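Local coordinates for B12-binding domain-containing protein (Kitasatospora setae, PDB 6WTE), which binds cobalamin and a [4Fe-4S] cluster and, as the radical SAM methylase TsrM, catalyses methyl transfer that is thought to proceed without a radical, at residues Leu541-Thr544 with Ser549-Arg552; Leu41-Asp46 with Asn209-Arg214. All blocks are in the same frame, centred on the assembly; numbering follows the deposited sequence. Where two conformers were deposited one is given.

Interaction 1: Leu541-Thr544 with Ser549-Arg552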
loop_
_atom_site.group_PDB
_atom_site.type_symbol
_atom_site.label_atom_id
_atom_site.label_comp_id
_atom_site.label_asym_id
_atom_site.label_seq_id
_atom_site.Cartn_x
_atom_site.Cartn_y
_atom_site.Cartn_z
ATOM N N LEU A 541 -0.262 11.512 25.187
ATOM C CA LEU A 541 0.434 12.787 25.256
ATOM C C LEU A 541 0.160 13.686 24.056
ATOM O O LEU A 541 0.694 14.799 24.000
ATOM C CB LEU A 541 1.938 12.548 25.393
ATOM C CG LEU A 541 2.405 11.940 26.719
ATOM C CD1 LEU A 541 3.839 11.458 26.609
ATOM C CD2 LEU A 541 2.273 12.949 27.839
ATOM N N GLY A 542 -0.650 13.239 23.103
ATOM C CA GLY A 542 -0.949 14.063 21.944
ATOM C C GLY A 542 0.237 14.317 21.038
ATOM O O GLY A 542 0.418 15.444 20.559
ATOM N N TYR A 543 1.065 13.303 20.812
ATOM C CA TYR A 543 2.172 13.444 19.881
ATOM C C TYR A 543 1.649 13.406 18.453
ATOM O O TYR A 543 0.667 12.726 18.145
ATOM C CB TYR A 543 3.210 12.343 20.096
ATOM C CG TYR A 543 4.214 12.667 21.177
ATOM C CD1 TYR A 543 3.940 12.385 22.506
ATOM C CD2 TYR A 543 5.429 13.262 20.871
ATOM C CE1 TYR A 543 4.848 12.679 23.500
ATOM C CE2 TYR A 543 6.351 13.559 21.863
ATOM C CZ TYR A 543 6.049 13.267 23.177
ATOM O OH TYR A 543 6.942 13.556 24.181
ATOM N N THR A 544 2.307 14.166 17.583
ATOM C CA THR A 544 1.885 14.309 16.200
ATOM C C THR A 544 2.980 13.801 15.267
ATOM O O THR A 544 4.123 13.581 15.670
ATOM C CB THR A 544 1.541 15.772 15.884
ATOM O OG1 THR A 544 2.709 16.587 16.045
ATOM C CG2 THR A 544 0.442 16.281 16.825
ATOM N N SER A 549 8.969 9.249 13.461
ATOM C CA SER A 549 9.599 10.486 13.917
ATOM C C SER A 549 9.786 10.529 15.427
ATOM O O SER A 549 10.502 11.405 15.922
ATOM C CB SER A 549 8.778 11.700 13.469
ATOM O OG SER A 549 7.601 11.862 14.249
ATOM N N HIS A 550 9.154 9.619 16.167
ATOM C CA HIS A 550 9.299 9.540 17.614
ATOM C C HIS A 550 9.967 8.245 18.056
ATOM O O HIS A 550 9.985 7.943 19.254
ATOM C CB HIS A 550 7.928 9.693 18.277
ATOM C CG HIS A 550 7.231 10.962 17.903
ATOM N ND1 HIS A 550 7.774 12.205 18.147
ATOM C CD2 HIS A 550 6.049 11.182 17.279
ATOM C CE1 HIS A 550 6.953 13.138 17.699
ATOM N NE2 HIS A 550 5.898 12.544 17.167
ATOM N N TRP A 551 10.529 7.483 17.117
ATOM C CA TRP A 551 11.142 6.202 17.453
ATOM C C TRP A 551 12.383 6.383 18.324
ATOM O O TRP A 551 12.546 5.696 19.340
ATOM C CB TRP A 551 11.473 5.451 16.160
ATOM C CG TRP A 551 11.930 4.034 16.348
ATOM C CD1 TRP A 551 13.183 3.544 16.123
ATOM C CD2 TRP A 551 11.136 2.923 16.785
ATOM N NE1 TRP A 551 13.220 2.193 16.393
ATOM C CE2 TRP A 551 11.976 1.789 16.801
ATOM C CE3 TRP A 551 9.796 2.775 17.162
ATOM C CZ2 TRP A 551 11.523 0.529 17.189
ATOM C CZ3 TRP A 551 9.346 1.519 17.542
ATOM C CH2 TRP A 551 10.210 0.415 17.557
ATOM N N ARG A 552 13.267 7.316 17.959
ATOM C CA ARG A 552 14.479 7.516 18.755
ATOM C C ARG A 552 14.164 7.763 20.225
ATOM O O ARG A 552 14.860 7.253 21.111
ATOM C CB ARG A 552 15.301 8.679 18.198
ATOM C CG ARG A 552 16.116 8.326 16.974
ATOM C CD ARG A 552 17.174 9.380 16.692
ATOM N NE ARG A 552 17.943 9.021 15.505
ATOM C CZ ARG A 552 19.100 9.567 15.155
ATOM N NH1 ARG A 552 19.650 10.513 15.909
ATOM N NH2 ARG A 552 19.714 9.154 14.054
HETATM O O HOH W 1 6.718 14.621 14.518
#

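Interaction 2: Leu41-Asp46 with Asn209-Arg214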
loop_
_atom_site.group_PDB
_atom_site.type_symbol
_atom_site.label_atom_id
_atom_site.label_comp_id
_atom_site.label_asym_id
_atom_site.label_seq_id
_atom_site.Cartn_x
_atom_site.Cartn_y
_atom_site.Cartn_z
ATOM N N LEU A 41 -15.994 -0.249 9.253
ATOM C CA LEU A 41 -15.950 -1.267 10.295
ATOM C C LEU A 41 -14.683 -1.209 11.135
ATOM O O LEU A 41 -14.567 -1.975 12.101
ATOM C CB LEU A 41 -16.092 -2.662 9.670
ATOM C CG LEU A 41 -17.332 -2.863 8.794
ATOM C CD1 LEU A 41 -17.381 -4.272 8.212
ATOM C CD2 LEU A 41 -18.606 -2.565 9.575
ATOM N N THR A 42 -13.750 -0.309 10.810
ATOM C CA THR A 42 -12.480 -0.255 11.533
ATOM C C THR A 42 -12.694 0.007 13.019
ATOM O O THR A 42 -12.046 -0.616 13.866
ATOM C CB THR A 42 -11.581 0.817 10.920
ATOM O OG1 THR A 42 -11.363 0.506 9.540
ATOM C CG2 THR A 42 -10.229 0.895 11.646
ATOM N N PHE A 43 -13.609 0.914 13.357
ATOM C CA PHE A 43 -13.910 1.211 14.749
ATOM C C PHE A 43 -15.067 0.373 15.282
ATOM O O PHE A 43 -15.624 0.692 16.338
ATOM C CB PHE A 43 -14.211 2.705 14.914
ATOM C CG PHE A 43 -13.213 3.606 14.233
ATOM C CD1 PHE A 43 -11.880 3.592 14.597
ATOM C CD2 PHE A 43 -13.616 4.468 13.226
ATOM C CE1 PHE A 43 -10.955 4.423 13.966
ATOM C CE2 PHE A 43 -12.703 5.301 12.597
ATOM C CZ PHE A 43 -11.370 5.278 12.967
ATOM N N ARG A 44 -15.434 -0.696 14.578
ATOM C CA ARG A 44 -16.452 -1.640 15.024
ATOM C C ARG A 44 -15.932 -3.069 14.921
ATOM O O ARG A 44 -16.683 -4.003 14.619
ATOM C CB ARG A 44 -17.738 -1.472 14.216
ATOM C CG ARG A 44 -18.346 -0.074 14.270
ATOM C CD ARG A 44 -18.972 0.223 15.628
ATOM N NE ARG A 44 -20.038 -0.716 15.968
ATOM C CZ ARG A 44 -21.322 -0.521 15.682
ATOM N NH1 ARG A 44 -21.703 0.579 15.045
ATOM N NH2 ARG A 44 -22.230 -1.428 16.026
ATOM N N ARG A 45 -14.633 -3.257 15.189
ATOM C CA ARG A 45 -14.002 -4.564 15.006
ATOM C C ARG A 45 -14.700 -5.648 15.807
ATOM O O ARG A 45 -14.802 -6.796 15.358
ATOM C CB ARG A 45 -12.531 -4.513 15.424
ATOM C CG ARG A 45 -11.669 -3.589 14.628
ATOM C CD ARG A 45 -10.196 -3.878 14.887
ATOM N NE ARG A 45 -9.754 -3.553 16.243
ATOM C CZ ARG A 45 -8.523 -3.780 16.693
ATOM N NH1 ARG A 45 -8.193 -3.457 17.935
ATOM N NH2 ARG A 45 -7.617 -4.338 15.898
ATOM N N ASP A 46 -15.153 -5.315 17.006
ATOM C CA ASP A 46 -15.673 -6.310 17.925
ATOM C C ASP A 46 -17.160 -6.572 17.743
ATOM O O ASP A 46 -17.691 -7.483 18.386
ATOM C CB ASP A 46 -15.378 -5.879 19.365
ATOM C CG ASP A 46 -13.934 -5.433 19.550
ATOM O OD1 ASP A 46 -13.030 -6.076 18.971
ATOM O OD2 ASP A 46 -13.702 -4.431 20.261
ATOM N N ASN A 209 -12.496 11.524 8.947
ATOM C CA ASN A 209 -11.056 11.735 8.858
ATOM C C ASN A 209 -10.456 12.192 10.181
ATOM O O ASN A 209 -9.359 11.749 10.546
ATOM C CB ASN A 209 -10.744 12.721 7.737
ATOM C CG ASN A 209 -10.815 12.064 6.368
ATOM O OD1 ASN A 209 -9.866 11.411 5.944
ATOM N ND2 ASN A 209 -11.945 12.218 5.684
ATOM N N LEU A 210 -11.152 13.060 10.924
ATOM C CA LEU A 210 -10.593 13.526 12.191
ATOM C C LEU A 210 -10.495 12.389 13.198
ATOM O O LEU A 210 -9.539 12.327 13.978
ATOM C CB LEU A 210 -11.431 14.674 12.756
ATOM C CG LEU A 210 -10.894 15.265 14.062
ATOM C CD1 LEU A 210 -9.517 15.919 13.844
ATOM C CD2 LEU A 210 -11.886 16.254 14.640
ATOM N N GLU A 211 -11.465 11.470 13.186
ATOM C CA GLU A 211 -11.398 10.318 14.082
ATOM C C GLU A 211 -10.117 9.524 13.860
ATOM O O GLU A 211 -9.423 9.163 14.817
ATOM C CB GLU A 211 -12.622 9.420 13.879
ATOM C CG GLU A 211 -12.687 8.239 14.839
ATOM C CD GLU A 211 -12.849 8.658 16.294
ATOM O OE1 GLU A 211 -13.343 9.778 16.555
ATOM O OE2 GLU A 211 -12.483 7.862 17.184
ATOM N N TYR A 212 -9.774 9.259 12.597
ATOM C CA TYR A 212 -8.520 8.568 12.311
ATOM C C TYR A 212 -7.323 9.397 12.752
ATOM O O TYR A 212 -6.354 8.860 13.300
ATOM C CB TYR A 212 -8.417 8.254 10.824
ATOM C CG TYR A 212 -9.197 7.030 10.421
ATOM C CD1 TYR A 212 -8.656 5.763 10.582
ATOM C CD2 TYR A 212 -10.472 7.144 9.884
ATOM C CE1 TYR A 212 -9.361 4.634 10.211
ATOM C CE2 TYR A 212 -11.190 6.017 9.512
ATOM C CZ TYR A 212 -10.624 4.766 9.679
ATOM O OH TYR A 212 -11.311 3.635 9.309
ATOM N N TYR A 213 -7.379 10.710 12.529
ATOM C CA TYR A 213 -6.249 11.563 12.886
ATOM C C TYR A 213 -6.008 11.554 14.389
ATOM O O TYR A 213 -4.860 11.488 14.841
ATOM C CB TYR A 213 -6.502 12.984 12.386
ATOM C CG TYR A 213 -5.338 13.928 12.565
ATOM C CD1 TYR A 213 -4.219 13.836 11.751
ATOM C CD2 TYR A 213 -5.368 14.921 13.537
ATOM C CE1 TYR A 213 -3.158 14.696 11.898
ATOM C CE2 TYR A 213 -4.303 15.800 13.693
ATOM C CZ TYR A 213 -3.204 15.678 12.868
ATOM O OH TYR A 213 -2.149 16.536 13.014
ATOM N N ARG A 214 -7.078 11.599 15.184
ATOM C CA ARG A 214 -6.930 11.576 16.634
ATOM C C ARG A 214 -6.434 10.233 17.145
ATOM O O ARG A 214 -5.892 10.164 18.254
ATOM C CB ARG A 214 -8.259 11.933 17.301
ATOM C CG ARG A 214 -8.676 13.379 17.083
ATOM C CD ARG A 214 -10.009 13.694 17.750
ATOM N NE ARG A 214 -9.991 13.420 19.185
ATOM C CZ ARG A 214 -10.719 12.475 19.772
ATOM N NH1 ARG A 214 -10.641 12.291 21.083
ATOM N NH2 ARG A 214 -11.533 11.717 19.048
#

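Interaction 1: Leu541-Thr544 with Ser549-Arg552
The imidazole of His550 is approached on both faces and at its rim. Over one face comes the ring edge of Tyr543, whose CD2 lies 3.5 Å from His550 CE1; over the centre of the opposite face sits the hydroxyl oxygen of the preceding residue, Ser549 OG, and at the edge lies the carbonyl of Thr544. The aromatic pair is T-shaped, with Tyr543 supplying the edge, ring centroids 4.9 Å apart and planes inclined at 72°. His550 CG stands anti to its own carbonyl carbon, chi1 -57°, a setting that, with the turn of the ring about chi2, brings NE2 to the Thr544 carbonyl. The resulting His550 NE2 to Thr544 O bond is nearly straight at 161° and close to the imidazole plane, though its 2.5 Å length is unusually short. A water donates to the same Thr544 O at 3.0 Å and also to Ser549 OG, which in turn bonds Ala546 O. At its far end Tyr543 OH pairs with Lys560 of helix 554-566. A phenylalanine in place of His550 has no N-H to offer, and the Thr544 carbonyl would probably be left to the water. The pairing thus ties down the surface loop that follows the Schellman motif at Gly542, after helix 533-540: the NE2 proton and the water satisfy one backbone oxygen, while the tyrosine edge limits how the imidazole can turn.

Interaction 2: Leu41-Asp46 with Asn209-Arg214
Phe43 drives its CZ atom over the centre of the Tyr212 ring, reaching Tyr212 CZ at 3.4 Å. The two rings are inclined at 49°, an oblique meeting in which the tip of the phenylalanine does most of the touching. On this close-packed side Thr42 completes the fit: Thr42 CB lies 3.3 Å from Tyr212 OH. The polar ends here have partners of their own, since Tyr212 OH bonds Asp40, and Thr42 OG1 bonds both Asp40 and the backbone oxygen of Asn11, a cobalamin-binding residue. The more solvent-facing side is at Glu211, which is partly exposed. Its CG, set anti to its backbone N (chi1 -176°), still packs closely, making a CH-pi contact over a face of Phe43, 4.0 Å from the ring centroid. A bend at chi2 then turns the carboxylate off the ring, toward a salt bridge with Arg215, whose side chain also touches Phe43; Arg214 stands farther off, its NH2 a long 3.6 Å from Glu211 OE1. In the fold, the contact fastens the loop between strand 35-40 and helix 48-58 of the B12-binding region to helix 209-214; Leu41 packs back on helix 48-58, and Tyr212 reaches Asn9 of strand 4-9.

The two contacts pack separate parts of the chain, one beside the B12-binding region and one at the C-terminal surface. Interaction 2 comes first, joining a loop of the B12-binding sheet to the helix 209-214 that precedes strand 219-221; interaction 1 follows near the C-terminus, in the connection between helices 533-540 and 554-566. Their centres are about 20 Å apart, and their nearest atoms, about 5 Å apart, do not touch. Both border the parallel strands of the radical SAM barrel: interaction 1 lies against strand 304-309 through Arg304 and Trp306, while helix 209-214 leads into strand 219-221. The side chains of Thr42 and Ser549 are about 7 Å and about 12 Å from cobalamin, which by that measure puts interaction 2 closer to the cofactor.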